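The same site in two structures of oxidized polyvinyl alcohol hydrolase from Pseudomonas sp., which hydrolyses beta-diketones such as 4,6-nonanedione and cleaves oxidized polyvinyl alcohol in the second step of its degradation: PDB 3WWE (chain A, 2.10 Å), residues G174-G179 and H303-L308, and PDB 3WWC (chain B, 1.49 Å), residues G174-G179 and H303-L308. Structure 2 is superposed on structure 1 by the backbone atoms of these residues (RMSD 0.10 Å); each is numbered along its deposited sequence.

Structure 1 (3WWE); sequences GGISSG and HMWPQL. With AE3 (2-(2-ethoxyethoxy)ethanol), chain C.
Between strand 170-176 and helix 178-189, the turn at Ser177 has the form of the nucleophile elbow of alpha/beta hydrolases, as its positive phi of 58° indicates, and Ser177 is probably the charge-relay serine; it faces the loop before helix 310-322. Ser177 OG lies 2.8 Å from His303 NE2, in the plane of the imidazole at its edge, a hydrogen bond in which either could donate; CB of Ser177 is 3.1 Å from the same NE2. With OG anti to the backbone N (chi1 -172°), the hydroxyl turns to the ring. Through its other nitrogen, ND1, His303 hydrogen-bonds Asp258, completing a probable Ser-His-Asp triad, and Tyr275 stacks on the ring. Ile176 CB sits 3.7 Å from Trp305 CE3, while Ile176 CD1 approaches Met304 O at 3.3 Å. C6 of the ethoxyethoxyethanol comes within 3.1 Å of Ser177 OG.

Structure 2 (3WWC); sequences GGIASG and HMWPQL. Engineered in segment 174-179: Ala177 (natural residue Ser). With BUA (butanoic acid), chain D.
At the strand-to-helix turn that has the form of a nucleophile elbow, residue 177 is an engineered alanine (natural residue Ser), with phi 63°. Ala177 CB lies 3.3 Å from His303 NE2, an apolar atom against a ring nitrogen, and no hydrogen bond joins the two segments. His303 NE2 donates to O2 of butanoic acid at 3.1 Å, with an N-H...O angle of 149° and the oxygen in the ring plane at its edge. Through its other nitrogen, ND1, His303 hydrogen-bonds Asp258, and Tyr275 stacks on the ring. Ile176 CB sits 3.7 Å from Trp305 CE3, while Ile176 CD1 approaches Met304 O at 3.4 Å. The carboxyl group of butanoic acid rests beside the methyl group, O2 at 3.2 Å from Ala177 CB, and its O1 is 3.1 Å from Ser178 N; Ser71 also hydrogen-bonds the ligand.

Structure 1 against structure 2
The two models share one framework: the comparable CA atoms coincide within the error, phi is positive at Ser177(A) and Ala177(B) alike, and the side chains of Ile176(A), Ser178(A), His303(A) and Trp305(A) keep their places with their counterparts in structure 2. The CB atoms of Ser177(A) and the engineered Ala177(B) coincide within the error, and the touch on the imidazole persists, Ser177(A) CB to His303(A) NE2 at 3.1 Å and Ala177(B) CB to His303(B) NE2 at 3.3 Å. What is absent is OG, and with it the 2.8 Å hydrogen bond between Ser177(A) OG and His303(A) NE2, because the methyl of Ala177(B) has no polar atom to form it. Without that oxygen the nucleophile of the inferred charge relay is missing, which would be expected to impair catalysis. The bound groups differ too: the ethoxyethoxyethanol touches Ser177(A) and Ser178(A), whereas butanoic acid touches Ala177(B), Ser178(B) and His303(B). NE2 of His303(B) gives a hydrogen bond to ligand O2 at 3.1 Å. That O2 is no stand-in at the same spot, for after superposition it stands 1.9 Å apart from the place of Ser177(A) OG.

Structure 1 (3WWE)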
# COMPACT_ATOMS: atom_id res chain seq x y z
N GLY A 174 0.65 -2.28 -4.01
CA GLY A 174 -0.25 -2.65 -2.92
C GLY A 174 0.57 -3.38 -1.88
O GLY A 174 1.74 -3.73 -2.14
N GLY A 175 -0.02 -3.62 -0.73
CA GLY A 175 0.70 -4.31 0.31
C GLY A 175 -0.17 -4.56 1.54
O GLY A 175 -1.36 -4.15 1.61
N ILE A 176 0.44 -5.23 2.51
CA ILE A 176 -0.20 -5.57 3.75
C ILE A 176 0.43 -4.84 4.96
O ILE A 176 1.66 -4.69 5.05
CB ILE A 176 -0.13 -7.12 3.94
CG1 ILE A 176 -0.65 -7.54 5.33
CG2 ILE A 176 1.33 -7.58 3.72
CD1 ILE A 176 -2.11 -7.34 5.51
N SER A 177 -0.41 -4.36 5.88
CA SER A 177 0.09 -3.75 7.09
C SER A 177 0.99 -2.56 6.74
O SER A 177 0.53 -1.63 6.04
CB SER A 177 0.84 -4.85 7.91
OG SER A 177 1.20 -4.39 9.21
N SER A 178 2.25 -2.58 7.18
CA SER A 178 3.16 -1.47 6.85
C SER A 178 3.23 -1.28 5.33
O SER A 178 3.31 -0.14 4.85
CB SER A 178 4.53 -1.73 7.44
OG SER A 178 5.30 -0.59 7.31
N GLY A 179 3.24 -2.38 4.58
CA GLY A 179 3.22 -2.28 3.12
C GLY A 179 1.93 -1.58 2.65
O GLY A 179 1.89 -0.89 1.62
N HIS A 303 -5.43 -9.41 10.82
CA HIS A 303 -4.35 -8.59 10.29
C HIS A 303 -3.24 -9.44 9.66
O HIS A 303 -2.29 -9.83 10.35
CB HIS A 303 -3.75 -7.74 11.41
CG HIS A 303 -2.87 -6.65 10.90
ND1 HIS A 303 -3.36 -5.60 10.16
CD2 HIS A 303 -1.52 -6.50 10.91
CE1 HIS A 303 -2.35 -4.85 9.72
NE2 HIS A 303 -1.22 -5.38 10.16
N MET A 304 -3.35 -9.69 8.36
CA MET A 304 -2.39 -10.52 7.64
C MET A 304 -2.89 -10.55 6.22
O MET A 304 -3.94 -10.00 5.95
CB MET A 304 -2.42 -11.94 8.24
CG MET A 304 -3.79 -12.56 8.22
SD MET A 304 -3.83 -13.98 9.39
CE MET A 304 -2.98 -15.04 8.61
N TRP A 305 -2.19 -11.23 5.32
CA TRP A 305 -2.66 -11.24 3.96
C TRP A 305 -3.96 -12.03 3.93
O TRP A 305 -4.07 -13.03 4.59
CB TRP A 305 -1.64 -11.87 3.04
CG TRP A 305 -1.91 -11.56 1.59
CD1 TRP A 305 -2.80 -12.19 0.76
CD2 TRP A 305 -1.35 -10.46 0.83
NE1 TRP A 305 -2.83 -11.54 -0.46
CE2 TRP A 305 -1.96 -10.48 -0.45
CE3 TRP A 305 -0.40 -9.47 1.10
CZ2 TRP A 305 -1.65 -9.54 -1.45
CZ3 TRP A 305 -0.08 -8.52 0.09
CH2 TRP A 305 -0.72 -8.58 -1.17
N PRO A 306 -4.99 -11.53 3.20
CA PRO A 306 -6.29 -12.18 3.05
C PRO A 306 -6.09 -13.70 3.03
O PRO A 306 -5.34 -14.24 2.21
CB PRO A 306 -6.78 -11.64 1.71
CG PRO A 306 -6.26 -10.23 1.73
CD PRO A 306 -4.90 -10.32 2.35
N GLN A 307 -6.75 -14.40 3.95
CA GLN A 307 -6.56 -15.83 4.08
C GLN A 307 -7.59 -16.69 3.38
O GLN A 307 -7.32 -17.84 3.04
CB GLN A 307 -6.54 -16.18 5.56
CG GLN A 307 -5.41 -15.48 6.33
CD GLN A 307 -4.05 -16.09 5.99
OE1 GLN A 307 -3.11 -15.41 5.46
NE2 GLN A 307 -3.93 -17.36 6.29
N LEU A 308 -8.77 -16.13 3.17
CA LEU A 308 -9.86 -16.87 2.58
C LEU A 308 -9.78 -16.84 1.06
O LEU A 308 -9.83 -15.75 0.48
CB LEU A 308 -11.22 -16.28 3.07
CG LEU A 308 -11.38 -16.28 4.60
CD1 LEU A 308 -12.72 -15.65 5.05
CD2 LEU A 308 -11.29 -17.76 5.10
C1 AE3 C . 3.06 3.82 16.73
C2 AE3 C . 3.47 3.25 15.40
O2 AE3 C . 3.09 1.88 15.37
C3 AE3 C . 2.60 1.60 14.05
C4 AE3 C . 2.41 0.10 13.85
O3 AE3 C . 2.01 -0.15 12.49
C5 AE3 C . 2.33 -1.54 12.19
C6 AE3 C . 2.04 -1.82 10.70
O4 AE3 C . 0.90 -1.04 10.21

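Structure 2 (3WWC)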
# COMPACT_ATOMS: atom_id res chain seq x y z
N GLY B 174 0.60 -2.32 -3.99
CA GLY B 174 -0.27 -2.64 -2.87
C GLY B 174 0.52 -3.44 -1.86
O GLY B 174 1.67 -3.81 -2.11
N GLY B 175 -0.08 -3.67 -0.72
CA GLY B 175 0.70 -4.39 0.29
C GLY B 175 -0.12 -4.54 1.55
O GLY B 175 -1.23 -4.05 1.66
N ILE B 176 0.46 -5.26 2.49
CA ILE B 176 -0.17 -5.58 3.76
C ILE B 176 0.48 -4.86 4.93
O ILE B 176 1.70 -4.73 4.99
CB ILE B 176 -0.12 -7.13 4.00
CG1 ILE B 176 -0.72 -7.50 5.35
CG2 ILE B 176 1.34 -7.67 4.00
CD1 ILE B 176 -2.20 -7.27 5.43
N ALA B 177 -0.35 -4.33 5.82
CA ALA B 177 0.13 -3.76 7.08
C ALA B 177 1.02 -2.58 6.79
O ALA B 177 0.52 -1.66 6.15
CB ALA B 177 0.83 -4.88 7.87
N SER B 178 2.29 -2.56 7.20
CA SER B 178 3.13 -1.40 6.89
C SER B 178 3.22 -1.27 5.37
O SER B 178 3.38 -0.14 4.89
CB SER B 178 4.51 -1.58 7.52
OG SER B 178 5.34 -0.47 7.28
N GLY B 179 3.14 -2.38 4.63
CA GLY B 179 3.16 -2.23 3.16
C GLY B 179 1.86 -1.59 2.68
O GLY B 179 1.88 -0.98 1.61
N HIS B 303 -5.38 -9.37 10.71
CA HIS B 303 -4.31 -8.54 10.22
C HIS B 303 -3.20 -9.39 9.63
O HIS B 303 -2.19 -9.68 10.30
CB HIS B 303 -3.71 -7.72 11.37
CG HIS B 303 -2.84 -6.59 10.91
ND1 HIS B 303 -3.32 -5.52 10.19
CD2 HIS B 303 -1.51 -6.36 11.07
CE1 HIS B 303 -2.33 -4.68 9.92
NE2 HIS B 303 -1.22 -5.17 10.46
N MET B 304 -3.42 -9.83 8.40
CA MET B 304 -2.46 -10.65 7.66
C MET B 304 -2.96 -10.62 6.23
O MET B 304 -4.00 -10.05 5.96
CB MET B 304 -2.42 -12.09 8.18
CG MET B 304 -3.74 -12.70 8.31
SD MET B 304 -3.72 -14.22 9.38
CE MET B 304 -2.28 -14.88 9.02
N TRP B 305 -2.21 -11.17 5.30
CA TRP B 305 -2.69 -11.15 3.92
C TRP B 305 -4.00 -11.91 3.91
O TRP B 305 -4.14 -12.91 4.62
CB TRP B 305 -1.70 -11.89 3.02
CG TRP B 305 -1.93 -11.56 1.57
CD1 TRP B 305 -2.82 -12.18 0.69
CD2 TRP B 305 -1.36 -10.46 0.88
NE1 TRP B 305 -2.82 -11.50 -0.49
CE2 TRP B 305 -1.94 -10.43 -0.40
CE3 TRP B 305 -0.42 -9.49 1.22
CZ2 TRP B 305 -1.62 -9.45 -1.37
CZ3 TRP B 305 -0.08 -8.52 0.29
CH2 TRP B 305 -0.70 -8.50 -1.01
N PRO B 306 -4.96 -11.51 3.07
CA PRO B 306 -6.28 -12.17 2.93
C PRO B 306 -6.06 -13.68 2.94
O PRO B 306 -5.28 -14.21 2.14
CB PRO B 306 -6.76 -11.65 1.58
CG PRO B 306 -6.38 -10.14 1.75
CD PRO B 306 -4.91 -10.27 2.28
N GLN B 307 -6.78 -14.36 3.85
CA GLN B 307 -6.59 -15.78 4.07
C GLN B 307 -7.60 -16.68 3.42
O GLN B 307 -7.27 -17.84 3.08
CB GLN B 307 -6.61 -16.06 5.57
CG GLN B 307 -5.46 -15.41 6.34
CD GLN B 307 -4.12 -16.02 6.00
OE1 GLN B 307 -3.25 -15.36 5.41
NE2 GLN B 307 -3.93 -17.27 6.35
N LEU B 308 -8.81 -16.19 3.28
CA LEU B 308 -9.86 -16.98 2.64
C LEU B 308 -9.72 -16.87 1.11
O LEU B 308 -9.78 -15.76 0.55
CB LEU B 308 -11.24 -16.48 3.08
CG LEU B 308 -11.48 -16.50 4.58
CD1 LEU B 308 -12.76 -15.65 4.89
CD2 LEU B 308 -11.58 -17.96 5.07
C1 BUA D . 2.36 0.20 12.86
C2 BUA D . 1.72 -1.03 12.21
C3 BUA D . 2.65 -1.55 11.11
C4 BUA D . 2.11 -2.84 10.50
O1 BUA D . 2.95 -3.66 10.07
O2 BUA D . 0.86 -2.94 10.40